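Local coordinates for broad specificity aminotransferase (Leishmania mexicana, PDB 4WB0), which catalyses pyridoxal phosphate-dependent transamination with broad substrate specificity, working as a homodimer of the aspartate aminotransferase-like family, at the interface of chains A and B. Residues are numbered along the deposited sequence; one frame, centred on the assembly and turned at random. Chains: chain A, Broad specificity aminotransferase; chain B, Broad specificity aminotransferase.

Contact 1: the interface of chains A and B. Residues chain A 122, 125-126, 273, 275, 280, 283-284, 287; chain B 15-20.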
# COMPACT_ATOMS: atom_id res chain seq x y z
N LEU A 122 -3.97 8.42 -11.83
CA LEU A 122 -3.08 9.30 -12.57
C LEU A 122 -3.78 9.78 -13.84
O LEU A 122 -3.76 10.97 -14.19
CB LEU A 122 -1.78 8.55 -12.89
CG LEU A 122 -0.86 9.31 -13.85
CD1 LEU A 122 -0.30 10.57 -13.17
CD2 LEU A 122 0.24 8.33 -14.28
N HIS A 125 -5.90 12.79 -14.22
CA HIS A 125 -5.28 14.12 -14.29
C HIS A 125 -4.95 14.51 -15.71
O HIS A 125 -4.48 15.61 -15.95
CB HIS A 125 -4.00 14.16 -13.43
CG HIS A 125 -4.26 14.16 -11.96
ND1 HIS A 125 -4.48 13.01 -11.24
CD2 HIS A 125 -4.37 15.18 -11.08
CE1 HIS A 125 -4.69 13.31 -9.98
NE2 HIS A 125 -4.63 14.63 -9.85
N VAL A 126 -5.15 13.59 -16.65
CA VAL A 126 -4.80 13.82 -18.06
C VAL A 126 -6.07 13.75 -18.91
O VAL A 126 -6.13 14.35 -19.98
CB VAL A 126 -3.79 12.75 -18.58
CG1 VAL A 126 -3.36 13.05 -19.97
CG2 VAL A 126 -2.59 12.68 -17.72
N LEU A 273 5.30 4.67 -17.39
CA LEU A 273 4.75 5.43 -18.54
C LEU A 273 5.83 5.75 -19.53
O LEU A 273 6.86 6.34 -19.16
CB LEU A 273 4.10 6.73 -18.11
CG LEU A 273 3.61 7.66 -19.23
CD1 LEU A 273 2.44 6.98 -19.93
CD2 LEU A 273 3.16 8.99 -18.73
N LEU A 275 6.94 8.16 -21.90
CA LEU A 275 6.42 9.52 -22.10
C LEU A 275 7.16 10.00 -23.28
O LEU A 275 8.37 9.92 -23.31
CB LEU A 275 6.58 10.38 -20.86
CG LEU A 275 5.85 11.74 -20.80
CD1 LEU A 275 4.35 11.65 -20.97
CD2 LEU A 275 6.18 12.42 -19.48
N LYS A 280 8.38 16.53 -19.67
CA LYS A 280 7.18 16.39 -18.83
C LYS A 280 7.33 15.26 -17.82
O LYS A 280 6.43 14.99 -17.04
CB LYS A 280 5.92 16.11 -19.70
CG LYS A 280 5.40 17.31 -20.55
CD LYS A 280 4.90 18.47 -19.72
CE LYS A 280 3.78 18.08 -18.81
NZ LYS A 280 3.14 19.30 -18.22
N ASP A 283 7.00 16.40 -14.18
CA ASP A 283 5.65 16.80 -13.80
C ASP A 283 4.80 15.54 -13.55
O ASP A 283 4.09 15.46 -12.55
CB ASP A 283 4.99 17.65 -14.89
CG ASP A 283 5.48 19.07 -14.91
OD1 ASP A 283 6.16 19.48 -13.94
OD2 ASP A 283 5.20 19.77 -15.92
N VAL A 284 4.92 14.54 -14.41
CA VAL A 284 4.18 13.29 -14.23
C VAL A 284 4.64 12.56 -12.95
O VAL A 284 3.80 12.04 -12.19
CB VAL A 284 4.29 12.31 -15.44
CG1 VAL A 284 3.76 10.92 -15.04
CG2 VAL A 284 3.54 12.85 -16.69
N VAL A 287 3.06 14.11 -9.89
CA VAL A 287 1.68 13.74 -9.63
C VAL A 287 1.63 12.35 -9.00
O VAL A 287 0.95 12.13 -7.98
CB VAL A 287 0.85 13.78 -10.93
CG1 VAL A 287 -0.55 13.33 -10.64
CG2 VAL A 287 0.79 15.21 -11.43
N TRP B 15 -0.83 14.43 -22.24
CA TRP B 15 0.19 14.36 -21.19
C TRP B 15 0.88 15.72 -21.05
O TRP B 15 1.23 16.11 -19.95
CB TRP B 15 1.20 13.26 -21.48
CG TRP B 15 0.59 11.92 -21.23
CD1 TRP B 15 0.14 11.05 -22.15
CD2 TRP B 15 0.36 11.33 -19.94
NE1 TRP B 15 -0.40 9.92 -21.52
CE2 TRP B 15 -0.29 10.09 -20.17
CE3 TRP B 15 0.64 11.72 -18.62
CZ2 TRP B 15 -0.66 9.23 -19.12
CZ3 TRP B 15 0.23 10.89 -17.58
CH2 TRP B 15 -0.39 9.65 -17.83
N GLN B 16 1.04 16.45 -22.17
CA GLN B 16 1.67 17.77 -22.11
C GLN B 16 0.96 18.71 -21.19
O GLN B 16 1.59 19.58 -20.58
CB GLN B 16 1.71 18.43 -23.50
CG GLN B 16 2.74 17.85 -24.36
CD GLN B 16 4.04 18.61 -24.38
OE1 GLN B 16 4.36 19.41 -23.47
NE2 GLN B 16 4.80 18.40 -25.47
N LYS B 17 -0.36 18.58 -21.12
CA LYS B 17 -1.15 19.47 -20.30
C LYS B 17 -1.23 19.07 -18.83
O LYS B 17 -1.82 19.80 -18.03
CB LYS B 17 -2.55 19.59 -20.88
CG LYS B 17 -2.58 20.44 -22.18
CD LYS B 17 -3.98 20.78 -22.61
CE LYS B 17 -3.99 21.52 -23.96
NZ LYS B 17 -5.36 21.74 -24.52
N ILE B 18 -0.64 17.96 -18.44
CA ILE B 18 -0.74 17.60 -16.99
C ILE B 18 -0.09 18.66 -16.08
O ILE B 18 1.02 19.16 -16.35
CB ILE B 18 -0.12 16.22 -16.73
CG1 ILE B 18 -0.69 15.60 -15.45
CG2 ILE B 18 1.40 16.28 -16.64
CD1 ILE B 18 -0.07 14.21 -15.06
N GLN B 19 -0.77 18.97 -14.98
CA GLN B 19 -0.30 19.94 -14.01
C GLN B 19 0.61 19.30 -12.96
O GLN B 19 0.19 18.45 -12.18
CB GLN B 19 -1.49 20.60 -13.32
N GLY B 20 1.88 19.70 -12.97
CA GLY B 20 2.82 19.22 -11.99
C GLY B 20 2.30 19.65 -10.61
O GLY B 20 1.60 20.67 -10.47
O HOH W 1 -3.44 17.77 -14.67
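The N-terminal arm of chain B lies across the body of chain A, an arm exchange typical of aspartate aminotransferase-like dimers. Its anchor is B:Trp15, at the end of helix 11-16, whose indole is clamped between two aliphatic branches. A:Val126 CG2 sits over one face of the six-membered ring, 3.6 Å from its centroid. A:Leu273 CD2, reaching tip to tip from strand 268-274, takes the opposite face and lies 3.7 Å from B:Trp15 CZ3. Both methyls are offset toward the rim. A:Val284 CG2 approaches obliquely near B:Trp15 CE3, A:Leu122 CD2 crosses at about a right angle beside CH2, and A:Leu275 CD1 packs against CB at the root of the indole. CG of B:Trp15 stands anti to its own carbonyl carbon (chi1 -73°), which turns the ring into this apolar slot. B:Ile18 fills the neighbouring place: CD1 points tip to tip at A:Val287 CG2, 3.9 Å away, while CG2 rests on the A:Lys280 methylene CE.

The polar grip comes from A:Lys280, bent at chi2 and chi3 so that NZ reaches the arm's carbonyls. The terminal amine A:Lys280 NZ gives one hydrogen bond of 2.8 Å to B:Ile18 O, in the carbonyl plane, and another of equal length to B:Gln16 O, which it meets from above that plane. A:Asp283 OD2, using its anti lone pair, binds A:Lys280 NZ at 3.1 Å in a salt bridge; this carboxylate probably stabilises the charge of the lysine and steadies it at the two carbonyls. Farther along, water 1 links A:His125 O to B:Gln19 N, 2.9 Å from the amide nitrogen on a nearly straight bond (172° at H). Within chain A, A:Val287 CG1 lies centrally over one face of the A:His125 imidazole, with A:Leu122 O in plane at the ring edge.

Contact 2: the interface of chains A and B. Residues chain A 27, 113-114, 141, 143, 147, 267; chain B 77, 293-298.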
# COMPACT_ATOMS: atom_id res chain seq x y z
N PHE A 27 -12.46 -14.15 -3.37
CA PHE A 27 -11.78 -14.37 -2.10
C PHE A 27 -12.66 -15.14 -1.11
O PHE A 27 -12.15 -15.85 -0.22
CB PHE A 27 -11.33 -13.04 -1.48
CG PHE A 27 -9.97 -12.59 -1.92
CD1 PHE A 27 -8.96 -13.51 -2.18
CD2 PHE A 27 -9.70 -11.25 -2.07
CE1 PHE A 27 -7.70 -13.09 -2.59
CE2 PHE A 27 -8.45 -10.82 -2.48
CZ PHE A 27 -7.44 -11.74 -2.74
N THR A 113 -2.29 -4.70 -8.43
CA THR A 113 -3.47 -3.98 -7.96
C THR A 113 -3.12 -2.52 -7.67
O THR A 113 -3.79 -1.59 -8.11
CB THR A 113 -4.05 -4.59 -6.71
OG1 THR A 113 -4.46 -5.94 -6.96
CG2 THR A 113 -5.31 -3.80 -6.22
N GLY A 114 -2.05 -2.33 -6.92
CA GLY A 114 -1.55 -1.01 -6.61
C GLY A 114 -1.18 -0.19 -7.84
O GLY A 114 -1.50 1.00 -7.89
N TRP A 141 -10.98 -9.81 -15.36
CA TRP A 141 -10.89 -9.75 -13.91
C TRP A 141 -12.01 -8.83 -13.34
O TRP A 141 -12.06 -7.64 -13.63
CB TRP A 141 -9.51 -9.23 -13.53
CG TRP A 141 -9.12 -9.47 -12.14
CD1 TRP A 141 -9.55 -10.47 -11.31
CD2 TRP A 141 -8.20 -8.68 -11.38
NE1 TRP A 141 -8.94 -10.36 -10.08
CE2 TRP A 141 -8.11 -9.27 -10.09
CE3 TRP A 141 -7.44 -7.54 -11.66
CZ2 TRP A 141 -7.30 -8.75 -9.09
CZ3 TRP A 141 -6.62 -7.03 -10.66
CH2 TRP A 141 -6.56 -7.63 -9.38
N ASN A 143 -12.25 -7.48 -10.65
CA ASN A 143 -11.69 -6.46 -9.78
C ASN A 143 -11.24 -5.29 -10.59
O ASN A 143 -11.15 -4.17 -10.06
CB ASN A 143 -10.52 -7.01 -8.92
CG ASN A 143 -10.24 -6.14 -7.64
OD1 ASN A 143 -11.14 -5.49 -7.10
ND2 ASN A 143 -8.99 -6.17 -7.16
N ILE A 147 -11.61 -1.39 -9.28
CA ILE A 147 -10.47 -0.52 -9.13
C ILE A 147 -10.68 0.76 -9.88
O ILE A 147 -10.46 1.85 -9.37
CB ILE A 147 -9.23 -1.26 -9.63
CG1 ILE A 147 -8.87 -2.44 -8.66
CG2 ILE A 147 -8.07 -0.33 -9.79
CD1 ILE A 147 -7.83 -3.40 -9.28
N ARG A 267 3.85 -8.01 -2.19
CA ARG A 267 3.23 -6.89 -2.90
C ARG A 267 4.24 -6.04 -3.72
O ARG A 267 4.35 -4.84 -3.54
CB ARG A 267 2.47 -6.00 -1.88
CG ARG A 267 1.67 -6.74 -0.81
CD ARG A 267 0.61 -7.74 -1.27
NE ARG A 267 -0.41 -7.15 -2.11
CZ ARG A 267 -0.68 -7.56 -3.35
NH1 ARG A 267 -0.03 -8.60 -3.89
NH2 ARG A 267 -1.63 -6.95 -4.04
N TYR B 77 -0.99 -15.14 -0.42
CA TYR B 77 -1.67 -13.92 -0.03
C TYR B 77 -2.15 -13.94 1.39
O TYR B 77 -2.79 -14.89 1.80
CB TYR B 77 -2.92 -13.64 -0.88
CG TYR B 77 -2.68 -13.22 -2.33
CD1 TYR B 77 -2.08 -11.99 -2.66
CD2 TYR B 77 -3.13 -14.02 -3.37
CE1 TYR B 77 -1.89 -11.63 -4.02
CE2 TYR B 77 -2.96 -13.68 -4.72
CZ TYR B 77 -2.35 -12.50 -5.04
OH TYR B 77 -2.21 -12.20 -6.40
N ARG B 293 -9.42 -3.37 -0.96
CA ARG B 293 -9.42 -4.29 -2.10
C ARG B 293 -9.22 -3.50 -3.42
O ARG B 293 -8.56 -3.94 -4.37
CB ARG B 293 -10.74 -5.09 -2.14
CG ARG B 293 -10.98 -6.09 -3.31
CD ARG B 293 -9.87 -7.13 -3.43
NE ARG B 293 -10.30 -8.33 -4.17
CZ ARG B 293 -9.60 -8.97 -5.11
NH1 ARG B 293 -8.40 -8.55 -5.50
NH2 ARG B 293 -10.11 -10.05 -5.69
N ALA B 294 -9.81 -2.34 -3.47
CA ALA B 294 -9.72 -1.52 -4.66
C ALA B 294 -8.47 -0.72 -4.75
O ALA B 294 -8.22 -0.06 -5.77
CB ALA B 294 -10.88 -0.61 -4.70
N GLU B 295 -7.70 -0.72 -3.69
CA GLU B 295 -6.50 0.08 -3.63
C GLU B 295 -5.26 -0.83 -3.79
O GLU B 295 -4.41 -0.53 -4.63
CB GLU B 295 -6.50 0.85 -2.32
CG GLU B 295 -5.60 1.94 -2.30
CD GLU B 295 -6.09 3.14 -3.07
OE1 GLU B 295 -7.32 3.41 -3.12
OE2 GLU B 295 -5.21 3.81 -3.64
N TYR B 296 -5.18 -1.95 -3.06
CA TYR B 296 -3.96 -2.79 -3.12
C TYR B 296 -4.18 -4.27 -2.84
O TYR B 296 -3.23 -5.02 -2.68
CB TYR B 296 -2.85 -2.24 -2.17
CG TYR B 296 -3.23 -2.14 -0.71
CD1 TYR B 296 -3.12 -3.23 0.14
CD2 TYR B 296 -3.79 -0.96 -0.19
CE1 TYR B 296 -3.51 -3.14 1.47
CE2 TYR B 296 -4.17 -0.88 1.18
CZ TYR B 296 -4.01 -1.97 1.99
OH TYR B 296 -4.40 -1.95 3.35
N THR B 297 -5.45 -4.66 -2.72
CA THR B 297 -5.95 -6.03 -2.53
C THR B 297 -5.67 -6.63 -1.14
O THR B 297 -6.59 -6.96 -0.41
CB THR B 297 -5.40 -7.04 -3.61
OG1 THR B 297 -6.00 -6.81 -4.88
CG2 THR B 297 -5.79 -8.44 -3.25
N CYS B 298 -4.41 -6.74 -0.76
CA CYS B 298 -4.08 -7.15 0.62
C CYS B 298 -2.69 -6.64 0.98
O CYS B 298 -1.92 -6.27 0.10
CB CYS B 298 -4.15 -8.66 0.72
SG CYS B 298 -3.11 -9.41 -0.65
O HOH W 2 -8.84 2.21 -7.15
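This is the composite active site of an aspartate aminotransferase-like dimer, described here without cofactor or substrate. By family, A:Trp141 stacks on the pyridoxal phosphate ring, A:Arg267 and B:Tyr77 belong to its phosphate site, and B:Arg293 is the partner-subunit arginine that receives a substrate's distal carboxylate; its part in the broad specificity can only be inferred.

B:Arg293, the last residue of helix 278-293, enters between A:Phe27 and A:Asn143. From CB the chain runs to CG, anti to the backbone N (chi1 177°); this B:Arg293 CG passes 3.8 Å from A:Asn143 OD1. Bent at chi2, it carries CD past A:Asn143 ND2. NE runs alongside the poorly ordered A:Phe27 ring. A:Phe27 CE2 lies over the guanidinium centre, 3.4 Å from B:Arg293 CZ, the planes inclined by 40°; A:Asn143 CG takes the opposite face, offset toward the rim. A:Asn143 ND2 and B:Arg293 NH1 are close, but the N-H points elsewhere and they are not hydrogen bonded. In the guanidinium plane B:Arg293 NH1 donates to B:Thr297 OG1, 3.0 Å away, which probably helps to orient that hydroxyl. NH1 also meets A:Trp141 CZ2 tip to tip, and NH2 lies against A:Phe27 CE2.

B:Thr297 OG1 shares a 2.7 Å hydrogen bond with A:Thr113 OG1, at the start of helix 111-123. B:Thr297 CG2 meets the edge of A:Phe27 in plane. Beyond the threonine pair, water 2 joins A:Ile147 O to B:Ala294 O.

A:Arg267, bent at chi2 and chi3, binds loop carbonyls of chain B. A:Arg267 NH2 bonds B:Tyr296 O at 2.8 Å, nearly straight (169° at H); NE reaches B:Cys298 O less directly. NH1 comes to the B:Tyr77 ring edge in plane. The sulfur SG of B:Cys298, modified to S-hydroxycysteine, lies over one guanidinium face, offset toward the rim, 3.8 Å from A:Arg267 NE.

Contact 1 and contact 2 belong to the same homodimer interface, the centres of their C-alpha atoms about 25 Å apart. Helix 111-123 of chain A serves both, with A:Thr113 near its start in contact 2 and A:Leu122 near its end in contact 1. A:Arg267 lies in the loop immediately before strand 268-274, which carries A:Leu273. A:Lys280 and helix 281-293 of contact 1 have their chain B counterpart in helix 278-293, ending at B:Arg293 in contact 2. Contact 2 builds an active site from both subunits, so the dimer is needed for it; the arm of contact 1 probably helps to hold the subunits together.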